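Local coordinates for hypothetical protein (Staphylococcus aureus subsp. aureus, PDB 2IL5), which is of unknown function but belongs to the Activator of Hsp90 ATPase homolog 1-like family within the Bet v 1-like superfamily, at residues E31-K36 / D159-V164; Q41-S46 / M92-P97; V108-R113 / T118-Y123. One frame throughout, in Å; residues are numbered along the deposited sequence.

Contact 1: residues E31-K36 / D159-V164; sequences EAWTKK and DKMYHV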
loop_
_atom_site.group_PDB
_atom_site.type_symbol
_atom_site.label_atom_id
_atom_site.label_comp_id
_atom_site.label_asym_id
_atom_site.label_seq_id
_atom_site.Cartn_x
_atom_site.Cartn_y
_atom_site.Cartn_z
ATOM N N GLU A 31 -1.286 -13.581 -1.994
ATOM C CA GLU A 31 0.085 -13.917 -1.633
ATOM C C GLU A 31 1.069 -12.733 -1.765
ATOM O O GLU A 31 1.943 -12.550 -0.898
ATOM C CB GLU A 31 0.566 -15.100 -2.477
ATOM C CG GLU A 31 1.880 -15.741 -1.996
ATOM C CD GLU A 31 2.297 -17.008 -2.803
ATOM O OE1 GLU A 31 2.445 -16.956 -4.047
ATOM O OE2 GLU A 31 2.501 -18.058 -2.169
ATOM N N ALA A 32 0.939 -11.946 -2.840
ATOM C CA ALA A 32 1.808 -10.768 -3.074
ATOM C C ALA A 32 1.847 -9.811 -1.885
ATOM O O ALA A 32 2.880 -9.177 -1.635
ATOM C CB ALA A 32 1.365 -10.031 -4.332
ATOM N N TRP A 33 0.719 -9.762 -1.146
ATOM C CA TRP A 33 0.438 -8.824 -0.064
ATOM C C TRP A 33 0.859 -9.366 1.278
ATOM O O TRP A 33 0.890 -8.626 2.256
ATOM C CB TRP A 33 -1.073 -8.474 0.019
ATOM C CG TRP A 33 -1.535 -7.438 -1.024
ATOM C CD1 TRP A 33 -1.917 -7.686 -2.335
ATOM C CD2 TRP A 33 -1.676 -6.021 -0.830
ATOM N NE1 TRP A 33 -2.287 -6.504 -2.953
ATOM C CE2 TRP A 33 -2.142 -5.469 -2.058
ATOM C CE3 TRP A 33 -1.450 -5.155 0.255
ATOM C CZ2 TRP A 33 -2.395 -4.079 -2.218
ATOM C CZ3 TRP A 33 -1.690 -3.760 0.083
ATOM C CH2 TRP A 33 -2.146 -3.248 -1.136
ATOM N N THR A 34 1.162 -10.660 1.325
ATOM C CA THR A 34 1.245 -11.346 2.618
ATOM C C THR A 34 2.455 -12.225 2.728
ATOM O O THR A 34 2.664 -12.884 3.750
ATOM C CB THR A 34 -0.035 -12.184 2.934
ATOM O OG1 THR A 34 -0.268 -13.096 1.874
ATOM C CG2 THR A 34 -1.260 -11.272 3.142
ATOM N N LYS A 35 3.249 -12.228 1.667
ATOM C CA LYS A 35 4.532 -12.888 1.686
ATOM C C LYS A 35 5.709 -11.941 1.598
ATOM O O LYS A 35 5.887 -11.236 0.597
ATOM C CB LYS A 35 4.614 -13.939 0.581
ATOM C CG LYS A 35 4.634 -15.349 1.135
ATOM C CD LYS A 35 5.916 -15.537 2.004
ATOM C CE LYS A 35 7.220 -15.436 1.164
ATOM N NZ LYS A 35 8.450 -15.055 1.950
ATOM N N LYS A 36 6.528 -11.972 2.649
ATOM C CA LYS A 36 7.742 -11.152 2.805
ATOM C C LYS A 36 8.645 -11.016 1.573
ATOM O O LYS A 36 9.016 -9.911 1.171
ATOM C CB LYS A 36 8.575 -11.726 3.940
ATOM C CG LYS A 36 9.338 -10.704 4.715
ATOM C CD LYS A 36 10.670 -11.230 5.123
ATOM C CE LYS A 36 10.538 -12.375 6.080
ATOM N NZ LYS A 36 11.752 -13.196 6.015
ATOM N N ASP A 159 1.722 -2.095 -10.482
ATOM C CA ASP A 159 2.183 -2.655 -11.721
ATOM C C ASP A 159 3.565 -3.345 -11.576
ATOM O O ASP A 159 3.845 -4.356 -12.212
ATOM C CB ASP A 159 1.824 -1.824 -12.987
ATOM C CG ASP A 159 2.583 -0.533 -13.136
ATOM O OD1 ASP A 159 3.802 -0.467 -12.859
ATOM O OD2 ASP A 159 1.962 0.428 -13.651
ATOM N N LYS A 160 4.339 -2.872 -10.606
ATOM C CA LYS A 160 5.447 -3.645 -10.075
ATOM C C LYS A 160 5.022 -4.976 -9.423
ATOM O O LYS A 160 5.590 -6.018 -9.705
ATOM C CB LYS A 160 6.207 -2.794 -9.094
ATOM C CG LYS A 160 7.457 -3.419 -8.596
ATOM C CD LYS A 160 8.607 -2.463 -8.768
ATOM C CE LYS A 160 8.731 -1.397 -7.696
ATOM N NZ LYS A 160 9.989 -0.632 -8.120
HETATM N N MSE A 161 4.043 -4.939 -8.532
HETATM C CA MSE A 161 3.448 -6.144 -8.002
HETATM C C MSE A 161 3.007 -7.121 -9.118
HETATM O O MSE A 161 3.162 -8.329 -8.979
HETATM C CB MSE A 161 2.258 -5.806 -7.084
HETATM C CG MSE A 161 1.605 -7.036 -6.396
HETATM SE SE MSE A 161 -0.236 -6.619 -5.902
HETATM C CE MSE A 161 -1.132 -6.701 -7.617
ATOM N N TYR A 162 2.441 -6.594 -10.199
ATOM C CA TYR A 162 1.982 -7.417 -11.304
ATOM C C TYR A 162 3.113 -8.280 -11.955
ATOM O O TYR A 162 2.907 -9.466 -12.202
ATOM C CB TYR A 162 1.245 -6.568 -12.354
ATOM C CG TYR A 162 0.868 -7.359 -13.599
ATOM C CD1 TYR A 162 -0.397 -7.942 -13.729
ATOM C CD2 TYR A 162 1.793 -7.556 -14.636
ATOM C CE1 TYR A 162 -0.737 -8.688 -14.875
ATOM C CE2 TYR A 162 1.462 -8.297 -15.763
ATOM C CZ TYR A 162 0.195 -8.859 -15.871
ATOM O OH TYR A 162 -0.129 -9.592 -16.995
ATOM N N HIS A 163 4.277 -7.673 -12.214
ATOM C CA HIS A 163 5.432 -8.371 -12.771
ATOM C C HIS A 163 6.077 -9.327 -11.790
ATOM O O HIS A 163 6.533 -10.374 -12.191
ATOM C CB HIS A 163 6.462 -7.393 -13.304
ATOM C CG HIS A 163 5.969 -6.584 -14.458
ATOM N ND1 HIS A 163 6.045 -7.025 -15.764
ATOM C CD2 HIS A 163 5.380 -5.365 -14.504
ATOM C CE1 HIS A 163 5.536 -6.105 -16.567
ATOM N NE2 HIS A 163 5.120 -5.089 -15.825
ATOM N N VAL A 164 6.087 -8.996 -10.504
ATOM C CA VAL A 164 6.575 -9.925 -9.489
ATOM C C VAL A 164 5.706 -11.186 -9.509
ATOM O O VAL A 164 6.220 -12.298 -9.377
ATOM C CB VAL A 164 6.549 -9.294 -8.078
ATOM C CG1 VAL A 164 6.700 -10.378 -6.966
ATOM C CG2 VAL A 164 7.597 -8.177 -7.953
#
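The carbonyl oxygen of A32, a residue whose methyl group rests on M161, accepts a hydrogen bond from the indole NE1 of W42. That bond ties the A32 backbone to the loop following helix 36-39, beside the place where A32 and W33 meet the long helix. Between 31-36 and 159-164 themselves the meeting is apolar. CB of A32 touches CG of M161 (selenomethionine) at 3.6 Å, and the two backbones come as near as 7.0 Å between the CA atoms of A32 and M161. CG of M161 stands anti to the backbone N (chi1 -176°), which carries the chain off helix 136-166 toward A32, and a bend at chi3 then turns the methyl end aside.

This is one seam of the helix-grip fold expected of Bet v 1-like proteins, in which an antiparallel sheet and short helices embrace a long C-terminal helix. W33 supplies the second half of the seam. Its indole crosses the M161 chain at about a right angle, and the selenium makes a Met-aromatic contact, 4.4 Å from SE of M161 to the centroid of the five-membered ring of W33. The approach is oblique, 50° off the ring normal. The nearest ring atom is NE1 of W33, 3.6 Å from SE of M161. Buried here, NE1 has no hydrogen-bond partner in the structure; instead, selenium atoms of M161 and M120 lie near it on opposite sides of the indole plane, probably a soft, polarisable setting for the N-H.

Contact 2: residues Q41-S46 / M92-P97; sequences QWFMTS and MTIGMP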
loop_
_atom_site.group_PDB
_atom_site.type_symbol
_atom_site.label_atom_id
_atom_site.label_comp_id
_atom_site.label_asym_id
_atom_site.label_seq_id
_atom_site.Cartn_x
_atom_site.Cartn_y
_atom_site.Cartn_z
ATOM N N GLN A 41 9.756 -6.938 -2.915
ATOM C CA GLN A 41 9.943 -6.614 -4.303
ATOM C C GLN A 41 9.047 -5.495 -4.803
ATOM O O GLN A 41 9.312 -4.962 -5.888
ATOM C CB GLN A 41 9.749 -7.861 -5.183
ATOM C CG GLN A 41 10.663 -9.029 -4.830
ATOM C CD GLN A 41 10.500 -10.233 -5.759
ATOM O OE1 GLN A 41 10.693 -10.133 -6.972
ATOM N NE2 GLN A 41 10.158 -11.383 -5.181
ATOM N N TRP A 42 8.031 -5.094 -4.034
ATOM C CA TRP A 42 7.058 -4.129 -4.574
ATOM C C TRP A 42 6.420 -3.172 -3.596
ATOM O O TRP A 42 6.011 -2.101 -3.994
ATOM C CB TRP A 42 5.936 -4.840 -5.353
ATOM C CG TRP A 42 4.920 -5.540 -4.490
ATOM C CD1 TRP A 42 4.974 -6.841 -4.059
ATOM C CD2 TRP A 42 3.673 -5.001 -3.993
ATOM N NE1 TRP A 42 3.845 -7.133 -3.300
ATOM C CE2 TRP A 42 3.033 -6.029 -3.254
ATOM C CE3 TRP A 42 3.035 -3.745 -4.090
ATOM C CZ2 TRP A 42 1.787 -5.834 -2.607
ATOM C CZ3 TRP A 42 1.799 -3.564 -3.462
ATOM C CH2 TRP A 42 1.189 -4.613 -2.734
ATOM N N PHE A 43 6.281 -3.564 -2.342
ATOM C CA PHE A 43 5.495 -2.767 -1.401
ATOM C C PHE A 43 6.359 -1.734 -0.705
ATOM O O PHE A 43 7.042 -2.062 0.258
ATOM C CB PHE A 43 4.823 -3.672 -0.365
ATOM C CG PHE A 43 3.813 -2.970 0.464
ATOM C CD1 PHE A 43 4.133 -2.519 1.745
ATOM C CD2 PHE A 43 2.537 -2.729 -0.035
ATOM C CE1 PHE A 43 3.187 -1.835 2.521
ATOM C CE2 PHE A 43 1.590 -2.041 0.734
ATOM C CZ PHE A 43 1.930 -1.604 2.018
HETATM N N MSE A 44 6.318 -0.501 -1.221
HETATM C CA MSE A 44 7.142 0.647 -0.770
HETATM C C MSE A 44 8.637 0.398 -0.870
HETATM O O MSE A 44 9.440 1.091 -0.267
HETATM C CB MSE A 44 6.791 1.059 0.663
HETATM C CG MSE A 44 5.324 1.027 0.992
HETATM SE SE MSE A 44 4.465 2.709 0.635
HETATM C CE MSE A 44 5.536 3.958 1.703
ATOM N N THR A 45 9.001 -0.615 -1.635
ATOM C CA THR A 45 10.382 -0.960 -1.787
ATOM C C THR A 45 10.584 -1.761 -3.085
ATOM O O THR A 45 9.637 -1.923 -3.864
ATOM C CB THR A 45 10.834 -1.697 -0.522
ATOM O OG1 THR A 45 12.263 -1.770 -0.479
ATOM C CG2 THR A 45 10.174 -3.070 -0.423
ATOM N N SER A 46 11.807 -2.220 -3.344
ATOM C CA SER A 46 12.055 -3.142 -4.470
ATOM C C SER A 46 13.236 -4.040 -4.151
ATOM O O SER A 46 13.946 -3.798 -3.153
ATOM C CB SER A 46 12.267 -2.392 -5.796
ATOM O OG SER A 46 13.465 -1.654 -5.744
HETATM N N MSE A 92 -4.641 -3.263 6.663
HETATM C CA MSE A 92 -3.384 -2.979 7.274
HETATM C C MSE A 92 -3.229 -1.466 7.481
HETATM O O MSE A 92 -3.976 -0.660 6.883
HETATM C CB MSE A 92 -2.232 -3.589 6.447
HETATM C CG MSE A 92 -2.061 -3.029 5.066
HETATM SE SE MSE A 92 -0.892 -4.019 3.936
HETATM C CE MSE A 92 0.721 -3.783 4.982
ATOM N N THR A 93 -2.303 -1.099 8.372
ATOM C CA THR A 93 -1.873 0.283 8.518
ATOM C C THR A 93 -0.520 0.590 7.836
ATOM O O THR A 93 0.367 -0.293 7.654
ATOM C CB THR A 93 -1.792 0.767 9.973
ATOM O OG1 THR A 93 -0.584 0.303 10.576
ATOM C CG2 THR A 93 -2.990 0.346 10.792
ATOM N N ILE A 94 -0.429 1.849 7.418
ATOM C CA ILE A 94 0.826 2.527 7.055
ATOM C C ILE A 94 1.020 3.542 8.167
ATOM O O ILE A 94 0.240 4.464 8.329
ATOM C CB ILE A 94 0.720 3.247 5.732
ATOM C CG1 ILE A 94 0.532 2.249 4.607
ATOM C CG2 ILE A 94 2.017 4.038 5.451
ATOM C CD1 ILE A 94 1.878 1.840 3.924
ATOM N N GLY A 95 2.013 3.319 9.008
ATOM C CA GLY A 95 2.097 4.073 10.249
ATOM C C GLY A 95 1.793 3.196 11.432
ATOM O O GLY A 95 0.949 2.301 11.391
HETATM N N MSE A 96 2.497 3.487 12.508
HETATM C CA MSE A 96 2.520 2.646 13.673
HETATM C C MSE A 96 1.546 3.238 14.737
HETATM O O MSE A 96 1.751 4.368 15.212
HETATM C CB MSE A 96 3.987 2.572 14.133
HETATM C CG MSE A 96 4.393 1.313 14.869
HETATM SE SE MSE A 96 4.040 -0.401 13.994
HETATM C CE MSE A 96 3.967 -1.477 15.641
ATOM N N PRO A 97 0.443 2.506 15.058
ATOM C CA PRO A 97 -0.542 2.942 16.059
ATOM C C PRO A 97 0.076 3.629 17.266
ATOM O O PRO A 97 -0.618 4.340 17.994
ATOM C CB PRO A 97 -1.204 1.624 16.490
ATOM C CG PRO A 97 -1.136 0.734 15.254
ATOM C CD PRO A 97 0.056 1.220 14.427
#
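The face of the antiparallel sheet that looks toward helix 136-166, as in helix-grip proteins, is where F43 and M44 of an irregular loop come down on M92 and I94 of strand 89-94. M92 and I94 are two positions apart in the strand, so both point to this face, and F43 approaches them from the opposite direction. Its ring end does the touching: CZ of F43 lies 3.9 Å from CE of M92 and equally 3.9 Å from CD1 of I94. Both methyl groups meet the ring obliquely, one from each side of its plane. The bend at chi3 of M92 (-63°) folds CE back toward the ring, while SE of M92 sits 4.9 Å from the centroid of F43 and 41° off its normal, a Met-aromatic contact.

The loop also packs against itself. CG of M44 lies 3.7 Å above the plane of the F43 ring, offset toward the rim and on the same side as CD1 of I94, and CZ3 of W42 meets the edge of that ring in its plane. M44 then reaches the strand directly, with its SE 4.3 Å from CD1 of I94. Beyond F43, I65 and I106 from other strands of the sheet continue the apolar surface, and a sodium ion lies about 4 Å from the I94 side chain.

Polar fixing is left to the flanks: T45 OG1 is hydrogen-bonded to OD1 of D67 and ND2 of N50, and T93 OG1 donates to the carbonyl O of G95 at 2.6 Å. What the two segments give each other is apolar fit, by dispersion and shape, without the directional constraint that T45 gets from D67 and N50.

Contact 3: residues V108-R113 / T118-Y123; sequences VEFFER and TQMLFY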
loop_
_atom_site.group_PDB
_atom_site.type_symbol
_atom_site.label_atom_id
_atom_site.label_comp_id
_atom_site.label_asym_id
_atom_site.label_seq_id
_atom_site.Cartn_x
_atom_site.Cartn_y
_atom_site.Cartn_z
ATOM N N VAL A 108 -7.907 -3.741 1.273
ATOM C CA VAL A 108 -7.841 -4.278 -0.061
ATOM C C VAL A 108 -8.587 -5.631 -0.117
ATOM O O VAL A 108 -8.298 -6.557 0.637
ATOM C CB VAL A 108 -6.360 -4.336 -0.627
ATOM C CG1 VAL A 108 -5.487 -5.243 0.208
ATOM C CG2 VAL A 108 -6.357 -4.781 -2.127
ATOM N N GLU A 109 -9.572 -5.708 -1.015
ATOM C CA GLU A 109 -10.348 -6.906 -1.194
ATOM C C GLU A 109 -10.081 -7.580 -2.552
ATOM O O GLU A 109 -9.941 -6.907 -3.568
ATOM C CB GLU A 109 -11.835 -6.600 -0.992
ATOM C CG GLU A 109 -12.560 -7.759 -0.318
ATOM C CD GLU A 109 -14.015 -7.492 0.009
ATOM O OE1 GLU A 109 -14.499 -6.339 -0.129
ATOM O OE2 GLU A 109 -14.668 -8.466 0.448
ATOM N N PHE A 110 -10.028 -8.921 -2.528
ATOM C CA PHE A 110 -9.763 -9.768 -3.698
ATOM C C PHE A 110 -11.004 -10.616 -4.049
ATOM O O PHE A 110 -11.485 -11.380 -3.213
ATOM C CB PHE A 110 -8.545 -10.671 -3.420
ATOM C CG PHE A 110 -7.378 -9.935 -2.834
ATOM C CD1 PHE A 110 -7.166 -9.920 -1.455
ATOM C CD2 PHE A 110 -6.524 -9.197 -3.648
ATOM C CE1 PHE A 110 -6.108 -9.183 -0.887
ATOM C CE2 PHE A 110 -5.467 -8.474 -3.095
ATOM C CZ PHE A 110 -5.254 -8.470 -1.716
ATOM N N PHE A 111 -11.548 -10.453 -5.249
ATOM C CA PHE A 111 -12.681 -11.258 -5.714
ATOM C C PHE A 111 -12.284 -12.105 -6.903
ATOM O O PHE A 111 -11.582 -11.630 -7.798
ATOM C CB PHE A 111 -13.861 -10.377 -6.132
ATOM C CG PHE A 111 -14.466 -9.591 -5.007
ATOM C CD1 PHE A 111 -13.920 -8.355 -4.628
ATOM C CD2 PHE A 111 -15.597 -10.073 -4.332
ATOM C CE1 PHE A 111 -14.477 -7.623 -3.580
ATOM C CE2 PHE A 111 -16.178 -9.325 -3.283
ATOM C CZ PHE A 111 -15.617 -8.094 -2.921
ATOM N N GLU A 112 -12.734 -13.356 -6.921
ATOM C CA GLU A 112 -12.544 -14.224 -8.094
ATOM C C GLU A 112 -13.511 -13.802 -9.193
ATOM O O GLU A 112 -14.701 -13.597 -8.934
ATOM C CB GLU A 112 -12.802 -15.675 -7.725
ATOM C CG GLU A 112 -11.900 -16.686 -8.426
ATOM C CD GLU A 112 -11.812 -18.002 -7.658
ATOM O OE1 GLU A 112 -12.353 -18.041 -6.516
ATOM O OE2 GLU A 112 -11.212 -18.979 -8.199
ATOM N N ARG A 113 -13.001 -13.630 -10.406
ATOM C CA ARG A 113 -13.863 -13.371 -11.554
ATOM C C ARG A 113 -14.258 -14.692 -12.212
ATOM O O ARG A 113 -13.619 -15.721 -11.964
ATOM C CB ARG A 113 -13.139 -12.489 -12.561
ATOM C CG ARG A 113 -12.490 -11.281 -11.944
ATOM C CD ARG A 113 -11.282 -10.848 -12.735
ATOM N NE ARG A 113 -11.635 -10.316 -14.046
ATOM C CZ ARG A 113 -10.787 -10.254 -15.072
ATOM N NH1 ARG A 113 -9.540 -10.685 -14.924
ATOM N NH2 ARG A 113 -11.175 -9.758 -16.247
ATOM N N THR A 118 -8.619 -12.501 -10.673
ATOM C CA THR A 118 -9.073 -11.639 -9.575
ATOM C C THR A 118 -9.411 -10.212 -9.948
ATOM O O THR A 118 -8.751 -9.593 -10.788
ATOM C CB THR A 118 -8.156 -11.749 -8.304
ATOM O OG1 THR A 118 -8.052 -10.487 -7.568
ATOM C CG2 THR A 118 -6.838 -12.239 -8.655
ATOM N N GLN A 119 -10.496 -9.736 -9.335
ATOM C CA GLN A 119 -10.752 -8.313 -9.152
ATOM C C GLN A 119 -10.177 -7.824 -7.825
ATOM O O GLN A 119 -10.521 -8.320 -6.751
ATOM C CB GLN A 119 -12.247 -8.040 -9.162
ATOM C CG GLN A 119 -12.606 -6.585 -9.070
ATOM C CD GLN A 119 -14.094 -6.374 -8.970
ATOM O OE1 GLN A 119 -14.816 -7.221 -8.448
ATOM N NE2 GLN A 119 -14.569 -5.234 -9.460
HETATM N N MSE A 120 -9.307 -6.825 -7.897
HETATM C CA MSE A 120 -8.703 -6.292 -6.707
HETATM C C MSE A 120 -9.218 -4.895 -6.490
HETATM O O MSE A 120 -9.033 -4.020 -7.336
HETATM C CB MSE A 120 -7.188 -6.307 -6.806
HETATM C CG MSE A 120 -6.485 -5.841 -5.531
HETATM SE SE MSE A 120 -4.550 -5.627 -5.755
HETATM C CE MSE A 120 -4.444 -3.883 -6.561
ATOM N N LEU A 121 -9.872 -4.721 -5.335
ATOM C CA LEU A 121 -10.430 -3.457 -4.899
ATOM C C LEU A 121 -9.643 -2.886 -3.688
ATOM O O LEU A 121 -9.644 -3.426 -2.560
ATOM C CB LEU A 121 -11.925 -3.589 -4.625
ATOM C CG LEU A 121 -12.765 -4.154 -5.789
ATOM C CD1 LEU A 121 -14.151 -4.599 -5.323
ATOM C CD2 LEU A 121 -12.862 -3.123 -6.922
ATOM N N PHE A 122 -8.955 -1.790 -3.977
ATOM C CA PHE A 122 -8.036 -1.176 -3.039
ATOM C C PHE A 122 -8.607 0.139 -2.529
ATOM O O PHE A 122 -8.989 0.998 -3.326
ATOM C CB PHE A 122 -6.642 -0.989 -3.723
ATOM C CG PHE A 122 -5.665 -0.096 -2.940
ATOM C CD1 PHE A 122 -4.853 -0.634 -1.939
ATOM C CD2 PHE A 122 -5.538 1.287 -3.251
ATOM C CE1 PHE A 122 -3.936 0.176 -1.276
ATOM C CE2 PHE A 122 -4.641 2.119 -2.584
ATOM C CZ PHE A 122 -3.822 1.572 -1.610
ATOM N N TYR A 123 -8.634 0.297 -1.210
ATOM C CA TYR A 123 -9.036 1.556 -0.580
ATOM C C TYR A 123 -7.915 2.062 0.322
ATOM O O TYR A 123 -7.352 1.283 1.049
ATOM C CB TYR A 123 -10.296 1.324 0.269
ATOM C CG TYR A 123 -10.612 2.472 1.208
ATOM C CD1 TYR A 123 -11.279 3.599 0.758
ATOM C CD2 TYR A 123 -10.240 2.424 2.560
ATOM C CE1 TYR A 123 -11.612 4.672 1.644
ATOM C CE2 TYR A 123 -10.567 3.459 3.436
ATOM C CZ TYR A 123 -11.262 4.595 2.961
ATOM O OH TYR A 123 -11.550 5.654 3.805
#
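Three phenylalanine rings, F110, F111 and F122, are met by the partner strand at their edges or obliquely. OG1 of T118 lies near the plane of the F110 ring at its edge, while CG of M120 comes obliquely to within 3.7 Å of CE2 of F110; the side chains of F110 and M120 lie side by side, pointing the same way. On that same face, CB of V108 lies at the edge of the F122 ring, and V108, with CG2 anti to the backbone N, sets that methyl 3.6 Å from CG of M120. On the other face, the carbonyl O of Q119 is at the edge of F111, and the L121 side chain crosses that of F111 at about a right angle, its CD1 coming obliquely to 3.5 Å from CE1 of F111.

Beneath is a regular antiparallel hairpin. E109 and L121 form one hydrogen-bonded pair (L121 N to E109 O 2.8 Å), F111 and Q119 the next. The aliphatic part of R113 lies along the T118-Q119 backbone, its NH1 weakly hydrogen-bonded to O of Y22.

Strand 89-94 pairs with 104-112, and 12-22 with 118-128, where E19 OE2 is hydrogen-bonded to NE2 of Q119; helices 26-32 and 136-166 cover the face bearing F110 and F122.

Contacts 1 and 2 are small and made by side chains alone, whereas contact 3 is much larger and built on backbone pairing with side chains added on both faces. Contact 1 is wholly buried; contacts 2 and 3 each run from buried residues to partly exposed ones. The first two meet at W42, which packs on both M161 and W33, and contacts 1 and 3 meet around W33, reached by V108, F110, M120 and F122. Contacts 2 and 3 do not touch, although strands 89-94 and 104-112 are neighbours in one sheet. A selenomethionine beside an aromatic ring recurs in all three, while regular hydrogen bonding across the segments belongs to the hairpin.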